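Local coordinates for protein MlnE (Bacillus amyloliquefaciens subsp. plantarum, PDB 5D2E) that probably reduces the beta-keto group of a carrier-bound polyketide intermediate with NADPH, as an N-terminal B-type ketoreductase of the macrolactin assembly line, at residues 499-502 against 503-506; 26-29 against 30-33; 474-477 against 478-481; 413-416 against 417-420. One frame throughout, in Å; residues are numbered along the deposited sequence.

Contact 1 of 4, residues 499-502 against 503-506; sequences SGDK and DRIS
Asp501 reaches over the first turn of helix 502-509 and takes up two backbone N-H groups of the segment 503-506 with a single carboxylate oxygen. The firmer bond runs from Arg504 N to Asp501 OD2, 3.0 Å long and nearly straight at 167°; it meets the oxygen on its anti side, somewhat out of the carboxylate plane. Asp503 N lies equally near the same OD2 but at a poor angle, 130°, so that bond is weak. With CG swung away from its own backbone N (chi1 173°), the carboxylate can turn back over these amides. This is an N-cap, Asp501 supplying a side-chain acceptor where no preceding helical turn can. The carbonyl of Asp501 starts the regular helical bonding, its O accepting from Ile505 N at 2.9 Å, and Lys502 O takes Ser506 N at 2.9 Å. Arg504 lays CG against OD2 at 3.0 Å, while its guanidinium turns off to a salt bridge with Glu507. Asp503 OD2 stands 4.2 Å from Asp501 OD2, a probably mildly unfavourable pairing of like charges that the positive helix end may ease. Ile505 CD1 packs 3.7 Å from Gly500 C, where the backbone adopts angles suited to glycine. Gly500 O accepts from His36 of strand 35-46, and Ser499 OG donates to Glu473 O.

Contact 2 of 4, residues 26-29 against 30-33; sequences LELI and KSLG
Ser31 folds its hydroxyl back onto Leu28 at the end of helix 22-30. With chi1 at 80°, OG is tucked in over its own backbone, flanked by N and C, and from there it donates to Leu28 O over 2.7 Å, in the carbonyl plane and on a lone pair. The same oxygen receives a weak bond from Ser31 N, whose better partner is Glu27 O at 3.2 Å. Leu28 turns CG away from its backbone N and brings CD1 to 3.5 Å from Ser31 OG. Lys30 stretches out beyond CG, back along the helix, its CG 3.4 Å from Leu26 O and its NZ 4.0 Å from Leu26 CD2; the lysine chain slants across the leucine in a loose, exposed contact. Leu32 N closes the turn on Ile29 O at 3.0 Å, coming from above the carbonyl plane, a short i to i+3 bond that follows the i to i+4 bonds of Lys30 N to Leu26 O and Ser31 N to Glu27 O. Gly33 then takes a positive phi and leads toward strand 35-46. Ile29 and Leu32 pack on helix 6-16, while on helix 477-488 Glu27 OE1 accepts from Gln478 N and Ser31 touches Ala479.

Contact 3 of 4, residues 474-477 against 478-481; sequences LLSA and QAGL
Two torsions on neighbouring residues set up the meeting of Leu475 and Ser476 with the helix that follows. Leu475 holds CG anti to its backbone N (chi1 179°), which sends both methyls forward over the first turn, whereas Ser476 keeps OG wedged between its own N and carbonyl carbon (chi1 72°), turned toward the amide of Ala479. Ala479 N donates to Ser476 OG over 3.3 Å at 159°, a fairly straight though long bond, and the methyl of Ala479 presses on the same oxygen, CB to OG 3.2 Å. Ser476 is thus the N-cap of helix 477-488, and its carbonyl opens the helical bonding: Gly480 N reaches Ser476 O at 3.0 Å, almost in line with the C=O bond, followed by Leu481 N to Ala477 O at 3.0 Å. The cap stands where the short, weakly bonded strand about 475-476, which runs parallel to strand 443-453 in the ketoreductase half, passes directly into the helix. Leu475 lies along the turn: CD1 meets the methyl of Ala479 at 3.7 Å, and CD2 comes over the bare CA of Gly480 at 3.7 Å. Glycine leaves room there for the isobutyl branch to lie close against the helix backbone. Leu481 bends back over the carbonyl of Ala477, its CG 3.3 Å from that O. Leu475 also touches Trp449 and Trp452 of strand 443-453, the latter an NADP(+)-binding residue to which Gly480 also lies near; Thr35 of strand 35-46 is touched by both Leu475 and Ala479.

Contact 4 of 4, residues 413-416 against 417-420; sequences LPNA and GQSD
Gly417 holds the third position of a type II beta turn, Asn415 to Gln418, that Gln418 N closes by donating to Asn415 O at 3.1 Å. Its phi of 96° is the positive value this position demands, and at its backbone angles a CB would run into the carbonyl O of Ala416, which calls for glycine. The amide N of Gly417 is taken by Glu201 OE2, from helix 186-201. Gln418 comes next. Its side chain lies beside that of Asn415, both pointing the same way with their amide planes 41° apart, and extension beyond CG (chi2 -179°) places OE1 beside the start of the turn. There OE1 is held by two donors of one residue: Asn415 N at 2.8 Å, in the plane of the Gln418 amide and on a lone pair, and Asn415 ND2 at 2.8 Å, from above that plane although OE1 lies close to the amide plane of Asn415. Twin bonds of this kind should fix the rotation of the Gln418 amide. The turn leads from the loop after strand 402-408 into helix 419-437 of the KR domain, with Gln418 at the N-cap position and next to Tyr421, which binds NADP(+). CG of Gln418 also rests 3.3 Å from Asn415 O. Beyond the turn, Ser419 packs on Phe194 and Thr197 of helix 186-201, and Asp420 OD2 forms a salt bridge with Lys372.

In the fold
All four contacts are local and follow one another along the chain, so none nests in or crosses another. Contact 2 comes first, ending helix 22-30 ahead of strand 35-46. Contact 4 closes the turn before helix 419-437 and faces helix 186-201; it touches none of the others, its nearest atoms being about 7 Å from contact 1. Contact 3 joins strand 475-476 to helix 477-488, and contact 1 joins strand 494-499 to the last helix. Contacts 1, 2 and 3 gather on one side: Glu27 and Gln478 join helix 22-30 to helix 477-488, a weak hydrogen bond from Ser499 to Leu474 links 499-502 with 474-477, and Lys502 approaches Gly33 in loose packing.

Contact 1 of 4, residues 499-502 against 503-506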
loop_
_atom_site.group_PDB
_atom_site.type_symbol
_atom_site.label_atom_id
_atom_site.label_comp_id
_atom_site.label_asym_id
_atom_site.label_seq_id
_atom_site.Cartn_x
_atom_site.Cartn_y
_atom_site.Cartn_z
ATOM N N SER A 499 9.441 -12.651 -10.006
ATOM C CA SER A 499 9.832 -13.452 -11.194
ATOM C C SER A 499 11.326 -13.189 -11.515
ATOM O O SER A 499 11.731 -12.045 -11.769
ATOM C CB SER A 499 8.908 -13.089 -12.358
ATOM O OG SER A 499 9.318 -13.738 -13.545
ATOM N N GLY A 500 12.116 -14.247 -11.457
ATOM C CA GLY A 500 13.547 -14.191 -11.716
ATOM C C GLY A 500 14.342 -15.287 -11.034
ATOM O O GLY A 500 13.796 -16.325 -10.618
ATOM N N ASP A 501 15.625 -15.018 -10.820
ATOM C CA ASP A 501 16.510 -15.988 -10.177
ATOM C C ASP A 501 16.426 -15.884 -8.673
ATOM O O ASP A 501 16.593 -14.778 -8.126
ATOM C CB ASP A 501 17.968 -15.748 -10.573
ATOM C CG ASP A 501 18.926 -16.641 -9.789
ATOM O OD1 ASP A 501 18.946 -17.864 -10.060
ATOM O OD2 ASP A 501 19.616 -16.136 -8.876
ATOM N N LYS A 502 16.251 -17.026 -8.005
ATOM C CA LYS A 502 16.031 -17.042 -6.547
ATOM C C LYS A 502 17.109 -16.322 -5.722
ATOM O O LYS A 502 16.808 -15.633 -4.731
ATOM C CB LYS A 502 15.685 -18.473 -6.007
ATOM C CG LYS A 502 16.786 -19.543 -5.903
ATOM C CD LYS A 502 17.450 -19.984 -7.230
ATOM C CE LYS A 502 16.499 -20.374 -8.382
ATOM N NZ LYS A 502 15.660 -21.588 -8.169
ATOM N N ASP A 503 18.364 -16.442 -6.121
ATOM C CA ASP A 503 19.456 -15.892 -5.297
ATOM C C ASP A 503 19.586 -14.394 -5.543
ATOM O O ASP A 503 19.775 -13.594 -4.621
ATOM C CB ASP A 503 20.778 -16.640 -5.569
ATOM C CG ASP A 503 20.659 -18.147 -5.329
ATOM O OD1 ASP A 503 20.018 -18.527 -4.345
ATOM O OD2 ASP A 503 21.173 -18.962 -6.122
ATOM N N ARG A 504 19.432 -14.016 -6.801
ATOM C CA ARG A 504 19.392 -12.612 -7.167
ATOM C C ARG A 504 18.277 -11.920 -6.372
ATOM O O ARG A 504 18.464 -10.842 -5.777
ATOM C CB ARG A 504 19.166 -12.463 -8.670
ATOM C CG ARG A 504 20.153 -13.248 -9.546
ATOM C CD ARG A 504 21.593 -12.748 -9.489
ATOM N NE ARG A 504 21.680 -11.477 -10.206
ATOM C CZ ARG A 504 21.822 -10.279 -9.642
ATOM N NH1 ARG A 504 21.961 -10.146 -8.323
ATOM N NH2 ARG A 504 21.851 -9.202 -10.417
ATOM N N ILE A 505 17.132 -12.582 -6.299
ATOM C CA ILE A 505 15.998 -12.008 -5.606
ATOM C C ILE A 505 16.292 -11.938 -4.110
ATOM O O ILE A 505 15.994 -10.961 -3.445
ATOM C CB ILE A 505 14.747 -12.831 -5.843
ATOM C CG1 ILE A 505 14.286 -12.625 -7.275
ATOM C CG2 ILE A 505 13.683 -12.393 -4.845
ATOM C CD1 ILE A 505 13.378 -13.724 -7.811
ATOM N N SER A 506 16.871 -12.990 -3.578
ATOM C CA SER A 506 17.229 -12.975 -2.169
ATOM C C SER A 506 18.139 -11.794 -1.777
ATOM O O SER A 506 18.005 -11.258 -0.671
ATOM C CB SER A 506 17.896 -14.272 -1.790
ATOM O OG SER A 506 18.624 -14.023 -0.621
#

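Contact 2 of 4, residues 26-29 against 30-33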
loop_
_atom_site.group_PDB
_atom_site.type_symbol
_atom_site.label_atom_id
_atom_site.label_comp_id
_atom_site.label_asym_id
_atom_site.label_seq_id
_atom_site.Cartn_x
_atom_site.Cartn_y
_atom_site.Cartn_z
ATOM N N LEU A 26 3.521 -25.521 -22.346
ATOM C CA LEU A 26 4.884 -25.222 -22.711
ATOM C C LEU A 26 5.324 -23.882 -22.114
ATOM O O LEU A 26 6.399 -23.822 -21.543
ATOM C CB LEU A 26 5.032 -25.214 -24.245
ATOM C CG LEU A 26 6.427 -24.904 -24.798
ATOM C CD1 LEU A 26 7.429 -25.924 -24.287
ATOM C CD2 LEU A 26 6.375 -24.849 -26.331
ATOM N N GLU A 27 4.511 -22.825 -22.273
ATOM C CA GLU A 27 4.851 -21.514 -21.693
ATOM C C GLU A 27 5.146 -21.684 -20.173
ATOM O O GLU A 27 6.180 -21.196 -19.657
ATOM C CB GLU A 27 3.763 -20.467 -21.969
ATOM C CG GLU A 27 3.967 -19.116 -21.226
ATOM C CD GLU A 27 2.966 -18.009 -21.621
ATOM O OE1 GLU A 27 2.221 -17.511 -20.756
ATOM O OE2 GLU A 27 2.914 -17.600 -22.809
ATOM N N LEU A 28 4.313 -22.468 -19.482
ATOM C CA LEU A 28 4.520 -22.679 -18.027
ATOM C C LEU A 28 5.835 -23.382 -17.740
ATOM O O LEU A 28 6.609 -22.981 -16.844
ATOM C CB LEU A 28 3.356 -23.458 -17.427
ATOM C CG LEU A 28 3.164 -23.539 -15.903
ATOM C CD1 LEU A 28 3.566 -22.233 -15.197
ATOM C CD2 LEU A 28 1.697 -23.875 -15.652
ATOM N N ILE A 29 6.158 -24.402 -18.538
ATOM C CA ILE A 29 7.437 -25.110 -18.310
ATOM C C ILE A 29 8.652 -24.196 -18.488
ATOM O O ILE A 29 9.654 -24.289 -17.747
ATOM C CB ILE A 29 7.564 -26.348 -19.254
ATOM C CG1 ILE A 29 6.592 -27.439 -18.800
ATOM C CG2 ILE A 29 9.019 -26.865 -19.282
ATOM C CD1 ILE A 29 6.112 -28.345 -19.920
ATOM N N LYS A 30 8.568 -23.321 -19.488
ATOM C CA LYS A 30 9.629 -22.383 -19.760
ATOM C C LYS A 30 9.830 -21.435 -18.589
ATOM O O LYS A 30 10.943 -20.941 -18.421
ATOM C CB LYS A 30 9.312 -21.572 -20.994
ATOM C CG LYS A 30 9.374 -22.403 -22.270
ATOM C CD LYS A 30 8.895 -21.561 -23.433
ATOM C CE LYS A 30 9.423 -22.102 -24.750
ATOM N NZ LYS A 30 8.578 -21.582 -25.855
ATOM N N SER A 31 8.766 -21.190 -17.793
ATOM C CA SER A 31 8.891 -20.343 -16.579
ATOM C C SER A 31 9.408 -21.070 -15.331
ATOM O O SER A 31 9.600 -20.429 -14.298
ATOM C CB SER A 31 7.555 -19.692 -16.230
ATOM O OG SER A 31 6.674 -20.611 -15.535
ATOM N N LEU A 32 9.657 -22.380 -15.403
ATOM C CA LEU A 32 9.997 -23.136 -14.206
ATOM C C LEU A 32 11.277 -22.662 -13.564
ATOM O O LEU A 32 12.269 -22.365 -14.259
ATOM C CB LEU A 32 10.059 -24.658 -14.445
ATOM C CG LEU A 32 8.694 -25.340 -14.578
ATOM C CD1 LEU A 32 8.896 -26.849 -14.543
ATOM C CD2 LEU A 32 7.692 -24.900 -13.503
ATOM N N GLY A 33 11.211 -22.549 -12.230
ATOM C CA GLY A 33 12.251 -21.927 -11.408
ATOM C C GLY A 33 12.329 -20.405 -11.440
ATOM O O GLY A 33 13.251 -19.821 -10.860
#

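Contact 3 of 4, residues 474-477 against 478-481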
loop_
_atom_site.group_PDB
_atom_site.type_symbol
_atom_site.label_atom_id
_atom_site.label_comp_id
_atom_site.label_asym_id
_atom_site.label_seq_id
_atom_site.Cartn_x
_atom_site.Cartn_y
_atom_site.Cartn_z
ATOM N N LEU A 474 10.285 -10.643 -16.621
ATOM C CA LEU A 474 8.881 -10.404 -16.706
ATOM C C LEU A 474 8.127 -11.681 -16.333
ATOM O O LEU A 474 8.598 -12.799 -16.550
ATOM C CB LEU A 474 8.486 -9.944 -18.112
ATOM C CG LEU A 474 8.946 -8.573 -18.598
ATOM C CD1 LEU A 474 8.657 -8.429 -20.091
ATOM C CD2 LEU A 474 8.266 -7.452 -17.851
ATOM N N LEU A 475 6.962 -11.498 -15.734
ATOM C CA LEU A 475 6.101 -12.608 -15.383
ATOM C C LEU A 475 5.219 -12.947 -16.603
ATOM O O LEU A 475 4.468 -12.123 -17.072
ATOM C CB LEU A 475 5.218 -12.206 -14.181
ATOM C CG LEU A 475 4.200 -13.208 -13.621
ATOM C CD1 LEU A 475 4.905 -14.413 -13.063
ATOM C CD2 LEU A 475 3.340 -12.553 -12.528
ATOM N N SER A 476 5.285 -14.178 -17.091
ATOM C CA SER A 476 4.472 -14.550 -18.240
ATOM C C SER A 476 3.050 -14.766 -17.793
ATOM O O SER A 476 2.804 -15.069 -16.618
ATOM C CB SER A 476 5.027 -15.858 -18.867
ATOM O OG SER A 476 4.786 -17.017 -18.079
ATOM N N ALA A 477 2.114 -14.653 -18.732
ATOM C CA ALA A 477 0.699 -14.883 -18.476
ATOM C C ALA A 477 0.417 -16.170 -17.717
ATOM O O ALA A 477 -0.326 -16.177 -16.735
ATOM C CB ALA A 477 -0.083 -14.898 -19.790
ATOM N N GLN A 478 0.973 -17.282 -18.179
ATOM C CA GLN A 478 0.738 -18.556 -17.528
ATOM C C GLN A 478 1.344 -18.666 -16.138
ATOM O O GLN A 478 0.772 -19.247 -15.267
ATOM C CB GLN A 478 1.247 -19.717 -18.407
ATOM C CG GLN A 478 0.308 -19.950 -19.606
ATOM C CD GLN A 478 -1.091 -20.328 -19.144
ATOM O OE1 GLN A 478 -1.260 -21.264 -18.356
ATOM N NE2 GLN A 478 -2.081 -19.586 -19.580
ATOM N N ALA A 479 2.566 -18.212 -15.996
ATOM C CA ALA A 479 3.217 -18.207 -14.719
ATOM C C ALA A 479 2.391 -17.387 -13.666
ATOM O O ALA A 479 2.332 -17.790 -12.505
ATOM C CB ALA A 479 4.565 -17.602 -14.904
ATOM N N GLY A 480 1.817 -16.272 -14.108
ATOM C CA GLY A 480 1.081 -15.339 -13.264
ATOM C C GLY A 480 -0.253 -15.948 -12.891
ATOM O O GLY A 480 -0.652 -15.923 -11.748
ATOM N N LEU A 481 -0.927 -16.558 -13.870
ATOM C CA LEU A 481 -2.151 -17.300 -13.571
ATOM C C LEU A 481 -1.932 -18.392 -12.601
ATOM O O LEU A 481 -2.727 -18.577 -11.666
ATOM C CB LEU A 481 -2.813 -17.885 -14.807
ATOM C CG LEU A 481 -3.350 -16.799 -15.673
ATOM C CD1 LEU A 481 -3.677 -17.375 -17.051
ATOM C CD2 LEU A 481 -4.532 -16.069 -15.052
#

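Contact 4 of 4, residues 413-416 against 417-420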
loop_
_atom_site.group_PDB
_atom_site.type_symbol
_atom_site.label_atom_id
_atom_site.label_comp_id
_atom_site.label_asym_id
_atom_site.label_seq_id
_atom_site.Cartn_x
_atom_site.Cartn_y
_atom_site.Cartn_z
ATOM N N LEU A 413 9.083 -2.872 -2.894
ATOM C CA LEU A 413 10.351 -2.503 -3.453
ATOM C C LEU A 413 10.030 -1.400 -4.466
ATOM O O LEU A 413 9.867 -1.661 -5.680
ATOM C CB LEU A 413 10.929 -3.724 -4.182
ATOM C CG LEU A 413 11.163 -5.024 -3.398
ATOM C CD1 LEU A 413 11.297 -6.205 -4.361
ATOM C CD2 LEU A 413 12.391 -4.906 -2.506
ATOM N N PRO A 414 9.899 -0.167 -4.011
ATOM C CA PRO A 414 9.447 0.770 -5.069
ATOM C C PRO A 414 10.548 1.310 -5.937
ATOM O O PRO A 414 11.719 1.090 -5.680
ATOM C CB PRO A 414 8.710 1.885 -4.321
ATOM C CG PRO A 414 9.221 1.779 -2.913
ATOM C CD PRO A 414 9.630 0.346 -2.662
ATOM N N ASN A 415 10.149 1.880 -7.039
ATOM C CA ASN A 415 11.089 2.565 -7.869
ATOM C C ASN A 415 10.747 3.993 -7.829
ATOM O O ASN A 415 9.570 4.383 -7.697
ATOM C CB ASN A 415 11.066 2.020 -9.311
ATOM C CG ASN A 415 11.285 0.520 -9.323
ATOM O OD1 ASN A 415 12.424 0.068 -9.320
ATOM N ND2 ASN A 415 10.192 -0.252 -9.186
ATOM N N ALA A 416 11.808 4.758 -7.980
ATOM C CA ALA A 416 11.713 6.164 -8.185
ATOM C C ALA A 416 10.568 6.524 -9.140
ATOM O O ALA A 416 10.405 5.921 -10.201
ATOM C CB ALA A 416 13.066 6.664 -8.668
ATOM N N GLY A 417 9.735 7.493 -8.784
ATOM C CA GLY A 417 8.614 7.864 -9.635
ATOM C C GLY A 417 7.253 7.242 -9.322
ATOM O O GLY A 417 6.247 7.689 -9.831
ATOM N N GLN A 418 7.212 6.272 -8.430
ATOM C CA GLN A 418 5.958 5.554 -8.170
ATOM C C GLN A 418 5.481 5.798 -6.739
ATOM O O GLN A 418 4.852 4.905 -6.164
ATOM C CB GLN A 418 6.219 4.067 -8.269
ATOM C CG GLN A 418 6.931 3.572 -9.500
ATOM C CD GLN A 418 7.080 2.038 -9.429
ATOM O OE1 GLN A 418 7.970 1.467 -8.731
ATOM N NE2 GLN A 418 6.182 1.371 -10.122
ATOM N N SER A 419 5.775 6.956 -6.142
ATOM C CA SER A 419 5.547 7.085 -4.685
ATOM C C SER A 419 4.048 6.913 -4.257
ATOM O O SER A 419 3.765 6.243 -3.249
ATOM C CB SER A 419 6.124 8.382 -4.155
ATOM O OG SER A 419 5.499 9.449 -4.759
ATOM N N ASP A 420 3.141 7.517 -4.996
ATOM C CA ASP A 420 1.722 7.506 -4.717
ATOM C C ASP A 420 1.128 6.170 -5.132
ATOM O O ASP A 420 0.281 5.608 -4.425
ATOM C CB ASP A 420 0.944 8.637 -5.377
ATOM C CG ASP A 420 1.328 8.870 -6.865
ATOM O OD1 ASP A 420 2.335 8.294 -7.329
ATOM O OD2 ASP A 420 0.604 9.599 -7.534
#